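Local coordinates for dTDP-4-dehydrorhamnose reductase (Yersinia enterocolitica, PDB 5U9C), which probably catalyses the NADPH-dependent reduction of dTDP-4-dehydro-beta-L-rhamnose to dTDP-L-rhamnose, the sugar nucleotide that ends its biosynthetic pathway, at residues D[147-153]-D[211-217]; D[201-205]-D[270-274]. All coordinates share one frame; numbering follows the deposited sequence.

Contact 1: residues D[147-153]-D[211-217]; sequences NNHLIIR and HTGTLHF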
# COMPACT_ATOMS: atom_id res chain seq x y z
N ASN D 147 20.82 18.91 21.48
CA ASN D 147 21.33 20.18 20.95
C ASN D 147 22.83 20.12 20.64
O ASN D 147 23.47 21.15 20.43
CB ASN D 147 21.03 21.30 21.96
CG ASN D 147 20.96 22.68 21.32
OD1 ASN D 147 20.48 22.83 20.19
ND2 ASN D 147 21.39 23.71 22.06
N ASN D 148 23.39 18.92 20.59
CA ASN D 148 24.82 18.81 20.39
C ASN D 148 25.19 17.54 19.61
O ASN D 148 26.07 16.78 20.02
CB ASN D 148 25.50 18.84 21.78
CG ASN D 148 26.94 19.30 21.73
OD1 ASN D 148 27.34 20.08 20.85
ND2 ASN D 148 27.72 18.88 22.71
N HIS D 149 24.50 17.31 18.49
CA HIS D 149 24.82 16.17 17.63
C HIS D 149 24.69 16.58 16.18
O HIS D 149 24.02 17.59 15.85
CB HIS D 149 23.87 15.01 17.87
CG HIS D 149 22.47 15.27 17.38
ND1 HIS D 149 21.50 15.84 18.18
CD2 HIS D 149 21.89 15.05 16.18
CE1 HIS D 149 20.38 15.96 17.48
NE2 HIS D 149 20.60 15.50 16.26
N LEU D 150 25.31 15.78 15.33
CA LEU D 150 25.19 15.94 13.89
C LEU D 150 25.03 14.54 13.28
O LEU D 150 25.87 13.65 13.51
CB LEU D 150 26.40 16.64 13.28
CG LEU D 150 26.36 16.82 11.75
CD1 LEU D 150 25.11 17.56 11.29
CD2 LEU D 150 27.59 17.53 11.23
N ILE D 151 23.95 14.35 12.54
CA ILE D 151 23.67 13.09 11.86
C ILE D 151 23.77 13.38 10.38
O ILE D 151 23.08 14.28 9.86
CB ILE D 151 22.28 12.57 12.21
CG1 ILE D 151 22.27 12.10 13.67
CG2 ILE D 151 21.87 11.43 11.27
CD1 ILE D 151 20.87 11.90 14.24
N ILE D 152 24.67 12.66 9.70
CA ILE D 152 24.86 12.82 8.27
C ILE D 152 24.49 11.53 7.58
O ILE D 152 25.02 10.45 7.90
CB ILE D 152 26.30 13.15 7.91
CG1 ILE D 152 26.79 14.38 8.67
CG2 ILE D 152 26.42 13.35 6.39
CD1 ILE D 152 28.25 14.72 8.39
N ARG D 153 23.59 11.63 6.62
CA ARG D 153 23.18 10.47 5.84
C ARG D 153 23.93 10.51 4.52
O ARG D 153 23.86 11.48 3.78
CB ARG D 153 21.67 10.45 5.61
CG ARG D 153 20.83 10.44 6.89
CD ARG D 153 19.36 10.21 6.58
NE ARG D 153 18.52 10.18 7.77
CZ ARG D 153 17.48 10.97 8.04
NH1 ARG D 153 17.05 11.89 7.17
NH2 ARG D 153 16.82 10.79 9.17
N HIS D 211 28.54 22.23 13.81
CA HIS D 211 27.23 22.22 13.16
C HIS D 211 26.38 21.10 13.76
O HIS D 211 26.91 20.03 14.09
CB HIS D 211 27.36 22.04 11.63
CG HIS D 211 26.05 22.08 10.93
ND1 HIS D 211 25.29 23.22 10.86
CD2 HIS D 211 25.35 21.12 10.29
CE1 HIS D 211 24.17 22.96 10.21
NE2 HIS D 211 24.18 21.69 9.86
N THR D 212 25.09 21.35 13.92
CA THR D 212 24.18 20.37 14.53
C THR D 212 22.94 20.08 13.69
O THR D 212 22.56 20.87 12.84
CB THR D 212 23.72 20.81 15.94
OG1 THR D 212 23.07 22.08 15.85
CG2 THR D 212 24.90 20.93 16.93
N GLY D 213 22.30 18.95 13.97
CA GLY D 213 21.07 18.57 13.26
C GLY D 213 21.26 17.36 12.36
O GLY D 213 22.10 16.52 12.63
N THR D 214 20.45 17.28 11.30
CA THR D 214 20.48 16.15 10.36
C THR D 214 20.69 16.69 8.95
O THR D 214 20.00 17.63 8.53
CB THR D 214 19.20 15.30 10.46
OG1 THR D 214 19.16 14.63 11.73
CG2 THR D 214 19.15 14.21 9.36
N LEU D 215 21.63 16.09 8.23
CA LEU D 215 21.93 16.47 6.85
C LEU D 215 22.09 15.26 5.96
O LEU D 215 22.46 14.18 6.41
CB LEU D 215 23.24 17.26 6.80
CG LEU D 215 23.25 18.68 7.33
CD1 LEU D 215 24.68 19.16 7.51
CD2 LEU D 215 22.47 19.59 6.38
N HIS D 216 21.80 15.46 4.68
CA HIS D 216 22.02 14.47 3.64
C HIS D 216 23.24 14.98 2.89
O HIS D 216 23.26 16.13 2.47
CB HIS D 216 20.84 14.46 2.69
CG HIS D 216 19.62 13.82 3.26
ND1 HIS D 216 18.51 13.56 2.49
CD2 HIS D 216 19.39 13.27 4.47
CE1 HIS D 216 17.61 12.94 3.24
NE2 HIS D 216 18.11 12.77 4.45
N PHE D 217 24.25 14.12 2.71
CA PHE D 217 25.46 14.53 2.01
C PHE D 217 25.71 13.57 0.84
O PHE D 217 26.14 12.41 1.03
CB PHE D 217 26.68 14.60 2.96
CG PHE D 217 27.89 15.27 2.32
CD1 PHE D 217 28.72 14.55 1.48
CD2 PHE D 217 28.17 16.60 2.54
CE1 PHE D 217 29.81 15.14 0.87
CE2 PHE D 217 29.27 17.20 1.94
CZ PHE D 217 30.09 16.47 1.11
O HOH W 1 18.75 15.84 14.11
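Strands 149-153 and 213-217 pair in parallel at one border of the Rossmann-type sheet, Leu150 bridging to Gly213 and Arg153 to His216. Their backbones exchange five hydrogen bonds, from Gly213 N to His149 O (2.9 Å) through to Phe217 N on Arg153 O. Gly213 suits its place because its backbone, at phi 112° and psi -153°, would press a CB against the preceding carbonyl oxygen.

The polar work is done on the Arg153 side of the sheet. With the arginine chain extended from CG to NE, NH1 reaches His216 NE2 at 3.0 Å; NE2 lies in the guanidinium plane and NH1 close to the imidazole plane, at its edge, although the planes are 61° apart. The unprotonated NE2 must accept here, while ND1 binds Glu263 O and Arg153 NH2 forms a salt bridge with Glu138. Thr214 CG2 sits over one face of the guanidinium, toward the rim, 3.8 Å from Arg153 NH1. Its OG1 meets Arg142 and a water, which lies 2.7 Å from OG1 and 2.9 Å from His149 NE2; His149 ND1 is hydrogen-bonded to Cys145 O.

The opposite face is apolar: Ile152 CG2 lies 3.7 Å from Phe217 CB.

Helix 129-144 packs against the His149, Ile151 and Arg153 side chains and helix 196-209 against Leu150 and Ile152, while strand 100-106 flanks 149-154 across from 213-217.

Contact 2: residues D[201-205]-D[270-274]; sequences NFIIW and LSDAP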
# COMPACT_ATOMS: atom_id res chain seq x y z
N ASN D 201 36.17 16.28 3.97
CA ASN D 201 36.38 17.72 4.00
C ASN D 201 35.22 18.43 4.72
O ASN D 201 35.45 19.37 5.48
CB ASN D 201 36.57 18.27 2.59
CG ASN D 201 37.86 17.77 1.93
OD1 ASN D 201 38.84 17.45 2.61
ND2 ASN D 201 37.86 17.71 0.60
N PHE D 202 33.99 17.97 4.46
CA PHE D 202 32.82 18.55 5.09
C PHE D 202 32.84 18.30 6.59
O PHE D 202 32.49 19.19 7.37
CB PHE D 202 31.49 18.03 4.50
CG PHE D 202 30.29 18.55 5.24
CD1 PHE D 202 29.79 19.82 4.97
CD2 PHE D 202 29.73 17.83 6.28
CE1 PHE D 202 28.71 20.33 5.67
CE2 PHE D 202 28.66 18.35 7.00
CZ PHE D 202 28.15 19.58 6.69
N ILE D 203 33.24 17.09 6.98
CA ILE D 203 33.31 16.73 8.38
C ILE D 203 34.32 17.61 9.15
O ILE D 203 34.03 18.02 10.28
CB ILE D 203 33.60 15.23 8.56
CG1 ILE D 203 32.35 14.43 8.16
CG2 ILE D 203 33.97 14.93 9.99
CD1 ILE D 203 32.53 12.94 8.15
N ILE D 204 35.47 17.89 8.54
CA ILE D 204 36.48 18.75 9.18
C ILE D 204 35.86 20.14 9.42
O ILE D 204 35.99 20.73 10.50
CB ILE D 204 37.77 18.84 8.33
CG1 ILE D 204 38.42 17.44 8.18
CG2 ILE D 204 38.77 19.83 8.93
CD1 ILE D 204 38.91 16.82 9.47
N TRP D 205 35.15 20.64 8.41
CA TRP D 205 34.46 21.92 8.52
C TRP D 205 33.41 21.86 9.62
O TRP D 205 33.30 22.79 10.42
CB TRP D 205 33.82 22.30 7.16
CG TRP D 205 32.96 23.54 7.19
CD1 TRP D 205 33.35 24.81 6.90
CD2 TRP D 205 31.57 23.61 7.54
NE1 TRP D 205 32.28 25.67 7.04
CE2 TRP D 205 31.19 24.97 7.45
CE3 TRP D 205 30.62 22.67 7.94
CZ2 TRP D 205 29.89 25.40 7.72
CZ3 TRP D 205 29.32 23.10 8.21
CH2 TRP D 205 28.97 24.46 8.10
N LEU D 270 24.61 26.40 4.45
CA LEU D 270 25.94 26.35 5.05
C LEU D 270 26.88 27.00 4.04
O LEU D 270 27.62 26.33 3.33
CB LEU D 270 26.32 24.90 5.34
CG LEU D 270 25.26 24.14 6.13
CD1 LEU D 270 25.76 22.74 6.44
CD2 LEU D 270 24.90 24.87 7.40
N SER D 271 26.83 28.33 3.97
CA SER D 271 27.55 29.11 2.94
C SER D 271 29.02 28.76 2.68
O SER D 271 29.40 28.62 1.52
CB SER D 271 27.41 30.62 3.20
OG SER D 271 27.89 30.95 4.50
N ASP D 272 29.83 28.59 3.72
CA ASP D 272 31.25 28.31 3.47
C ASP D 272 31.65 26.82 3.60
O ASP D 272 32.83 26.51 3.57
CB ASP D 272 32.15 29.18 4.36
CG ASP D 272 32.03 28.83 5.83
OD1 ASP D 272 30.99 28.28 6.25
OD2 ASP D 272 32.99 29.12 6.58
N ALA D 273 30.68 25.92 3.73
CA ALA D 273 31.01 24.51 3.86
C ALA D 273 31.40 23.91 2.52
O ALA D 273 30.85 24.31 1.50
CB ALA D 273 29.82 23.74 4.42
N PRO D 274 32.34 22.96 2.52
CA PRO D 274 32.68 22.25 1.28
C PRO D 274 31.48 21.37 0.88
O PRO D 274 31.00 20.59 1.71
CB PRO D 274 33.88 21.38 1.66
CG PRO D 274 34.23 21.72 3.06
CD PRO D 274 33.07 22.41 3.68
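Trp205, on helix 196-209, lays its indole over the type I turn formed by Leu270 to Ala273, tying the helix to the loop between strand 261-262 and the C-terminal helix 279-288. Its CB starts against the proline that follows the turn, 3.6 Å from Pro274 CD, and CG stays close to the same methylene. The first torsion, 174°, sets CG opposite the backbone N and sends the indole out over the turn. CD1 then passes near Asp272 O and Ala273 CA. At the pyrrole edge NE1 donates to Asp272 OD1 at 3.0 Å, a weak bond bent to 139° at the hydrogen, with the carboxylate turned 79° from the ring.

Along the benzo part, CE2 and CD2 meet Ala273 CB, which sits against the ring face almost on its normal, 3.5 Å from the centroid of the six-membered ring. This is a CH-pi contact, and alanine suits it because its short methyl lets the backbone lie close to the indole. At the far end CH2 reaches Leu270 CB at 3.9 Å.

Earlier on the helix, Phe202 offers its edge rather than its face: CE1 meets Leu270 CD1 and Ala273 CB, while CD1 approaches Pro274 O at 3.6 Å. Pro274 CG also reaches Asn201 O at 3.6 Å, so the proline ring spans the helix backbone and the tryptophan. The turn is closed by Ala273 N donating to Leu270 O.

The chemistry is thus mainly apolar. Pro274 O is buried without a hydrogen-bond partner, a cost that the positively polarised C-H edge of Phe202 may partly offset. The bent indole bond probably adds direction more than strength; Lys209 NZ adds a long, weak ion pair to the same Asp272 oxygen.

Helix 196-209 joins the two contacts: it leads through His211 into strand 213-217, and its Phe202 stands between that strand and the 270-274 turn. The centres of contacts 1 and 2 are 12 Å apart, yet their atoms meet. Apolar packing passes through Phe202, whose CB lies 3.5 Å from Phe217 CE2, whereas His211 meets the turn directly, its CE1 3.5 Å from Leu270 CD2. Both contacts lie away from Phe168, Lys171 and Arg256, the residues that bind malate, a ligand seen with this protein but not bound to this chain. The side chain of Thr214 in contact 1 is about 4 Å from a bound citric acid, probably from the crystallisation liquor.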